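Local coordinates for protein mandelate racemase / muconate lactonizing enzyme (Burkholderia pseudomallei, PDB 2POD) that is of unknown function but belongs to the mandelate racemase/muconate lactonizing branch of the enolase superfamily and may have lyase activity, at residues 103-108 / 333-338. Sequence-based numbering, arbitrary orientation.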
loop_
_atom_site.group_PDB
_atom_site.type_symbol
_atom_site.label_atom_id
_atom_site.label_comp_id
_atom_site.label_asym_id
_atom_site.label_seq_id
_atom_site.Cartn_x
_atom_site.Cartn_y
_atom_site.Cartn_z
ATOM N N GLN B 103 26.426 -32.758 25.287
ATOM C CA GLN B 103 25.141 -32.727 24.570
ATOM C C GLN B 103 25.326 -32.624 23.067
ATOM O O GLN B 103 26.230 -31.934 22.605
ATOM C CB GLN B 103 24.260 -31.571 25.058
ATOM C CG GLN B 103 23.774 -31.696 26.502
ATOM C CD GLN B 103 22.907 -32.927 26.762
ATOM O OE1 GLN B 103 22.170 -33.398 25.886
ATOM N NE2 GLN B 103 22.990 -33.449 27.979
ATOM N N PRO B 104 24.464 -33.299 22.289
ATOM C CA PRO B 104 24.526 -33.059 20.845
ATOM C C PRO B 104 23.953 -31.685 20.489
ATOM O O PRO B 104 23.221 -31.098 21.288
ATOM C CB PRO B 104 23.674 -34.178 20.253
ATOM C CG PRO B 104 22.820 -34.681 21.369
ATOM C CD PRO B 104 23.424 -34.273 22.669
ATOM N N ILE B 105 24.310 -31.175 19.312
ATOM C CA ILE B 105 23.947 -29.817 18.908
ATOM C C ILE B 105 22.427 -29.610 18.843
ATOM O O ILE B 105 21.925 -28.615 19.369
ATOM C CB ILE B 105 24.698 -29.376 17.620
ATOM C CG1 ILE B 105 26.106 -28.909 17.988
ATOM C CG2 ILE B 105 23.957 -28.252 16.880
ATOM C CD1 ILE B 105 27.043 -28.780 16.805
ATOM N N TYR B 106 21.710 -30.588 18.281
ATOM C CA TYR B 106 20.244 -30.563 18.221
ATOM C C TYR B 106 19.538 -30.323 19.556
ATOM O O TYR B 106 18.451 -29.739 19.586
ATOM C CB TYR B 106 19.663 -31.789 17.498
ATOM C CG TYR B 106 19.777 -33.130 18.219
ATOM C CD1 TYR B 106 18.956 -33.446 19.306
ATOM C CD2 TYR B 106 20.670 -34.105 17.773
ATOM C CE1 TYR B 106 19.054 -34.668 19.955
ATOM C CE2 TYR B 106 20.765 -35.340 18.412
ATOM C CZ TYR B 106 19.952 -35.613 19.498
ATOM O OH TYR B 106 20.040 -36.823 20.135
ATOM N N GLN B 107 20.166 -30.778 20.640
ATOM C CA GLN B 107 19.657 -30.584 21.988
ATOM C C GLN B 107 19.878 -29.152 22.449
ATOM O O GLN B 107 18.979 -28.543 23.029
ATOM C CB GLN B 107 20.316 -31.568 22.970
ATOM C CG GLN B 107 19.824 -31.447 24.405
ATOM C CD GLN B 107 18.326 -31.598 24.519
ATOM O OE1 GLN B 107 17.763 -32.631 24.147
ATOM N NE2 GLN B 107 17.664 -30.564 25.027
ATOM N N LEU B 108 21.076 -28.630 22.185
ATOM C CA LEU B 108 21.449 -27.272 22.572
ATOM C C LEU B 108 20.702 -26.199 21.789
ATOM O O LEU B 108 20.591 -25.056 22.244
ATOM C CB LEU B 108 22.942 -27.053 22.383
ATOM C CG LEU B 108 23.939 -27.916 23.150
ATOM C CD1 LEU B 108 25.281 -27.678 22.510
ATOM C CD2 LEU B 108 23.980 -27.539 24.619
ATOM N N SER B 333 23.750 -29.191 9.632
ATOM C CA SER B 333 22.427 -28.937 9.067
ATOM C C SER B 333 21.430 -29.973 9.539
ATOM O O SER B 333 20.257 -29.651 9.759
ATOM C CB SER B 333 22.455 -28.943 7.535
ATOM O OG SER B 333 23.483 -28.123 7.023
ATOM N N THR B 334 21.891 -31.215 9.672
ATOM C CA THR B 334 21.033 -32.327 10.088
ATOM C C THR B 334 20.628 -32.169 11.553
ATOM O O THR B 334 19.474 -32.403 11.905
ATOM C CB THR B 334 21.697 -33.699 9.823
ATOM O OG1 THR B 334 21.961 -33.836 8.419
ATOM C CG2 THR B 334 20.797 -34.841 10.259
ATOM N N HIS B 335 21.573 -31.727 12.380
ATOM C CA HIS B 335 21.273 -31.198 13.705
ATOM C C HIS B 335 20.157 -30.139 13.696
ATOM O O HIS B 335 19.204 -30.249 14.468
ATOM C CB HIS B 335 22.539 -30.656 14.374
ATOM C CG HIS B 335 23.419 -31.717 14.967
ATOM N ND1 HIS B 335 23.183 -32.277 16.205
ATOM C CD2 HIS B 335 24.549 -32.303 14.501
ATOM C CE1 HIS B 335 24.123 -33.167 16.472
ATOM N NE2 HIS B 335 24.958 -33.209 15.450
ATOM N N LEU B 336 20.263 -29.145 12.808
ATOM C CA LEU B 336 19.221 -28.112 12.660
ATOM C C LEU B 336 17.887 -28.698 12.192
ATOM O O LEU B 336 16.825 -28.352 12.714
ATOM C CB LEU B 336 19.684 -26.969 11.726
ATOM C CG LEU B 336 18.648 -25.915 11.285
ATOM C CD1 LEU B 336 18.260 -25.007 12.446
ATOM C CD2 LEU B 336 19.116 -25.088 10.084
ATOM N N SER B 337 17.958 -29.608 11.228
ATOM C CA SER B 337 16.783 -30.253 10.668
ATOM C C SER B 337 16.066 -31.168 11.649
ATOM O O SER B 337 14.876 -31.459 11.477
ATOM C CB SER B 337 17.175 -31.052 9.435
ATOM O OG SER B 337 17.532 -30.179 8.390
ATOM N N LEU B 338 16.795 -31.631 12.662
ATOM C CA LEU B 338 16.217 -32.456 13.719
ATOM C C LEU B 338 15.565 -31.574 14.776
ATOM O O LEU B 338 14.531 -31.921 15.329
ATOM C CB LEU B 338 17.293 -33.354 14.343
ATOM C CG LEU B 338 17.365 -34.833 13.926
ATOM C CD1 LEU B 338 17.395 -35.050 12.426
ATOM C CD2 LEU B 338 18.547 -35.532 14.589
#
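His335 of the barrel helix 327-339 takes a hydrogen bond from the first turn of the short helix 105-108 in a buried contact between the end of the N-terminal family region and the barrel. Its ND1 accepts the backbone N-H of Tyr106, with N to ND1 at 3.1 Å and an N-H...ND1 angle of 149°. The donor is tilted out of the imidazole plane. NE2 bonds to Leu380 O, an acceptor, consistent with the proton on NE2 and a lone pair at ND1. Bonds at both nitrogens fix the rotation of the ring. Ile105 lies over one face, its CB 3.9 Å from the ring centroid in a CH-pi contact. Its CG2 reaches back to His335 CB. Pro104, the N-cap residue, meets the ring edge, CB to CE1 3.9 Å. The Tyr106 ring sits rim to rim with the imidazole, planes at 24°. Its CG lies between the backbone N and carbonyl carbon (chi1 70°), which sets CD2 3.5 Å from His335 ND1. Leu338 CD2 packs 4.1 Å from the same Tyr106 CD2. Val374 also touches both aromatic side chains. A histidine from a barrel helix thus accepts an N-H of a short helix's first turn, joining the N-terminal family region to the TIM barrel of the enolase fold.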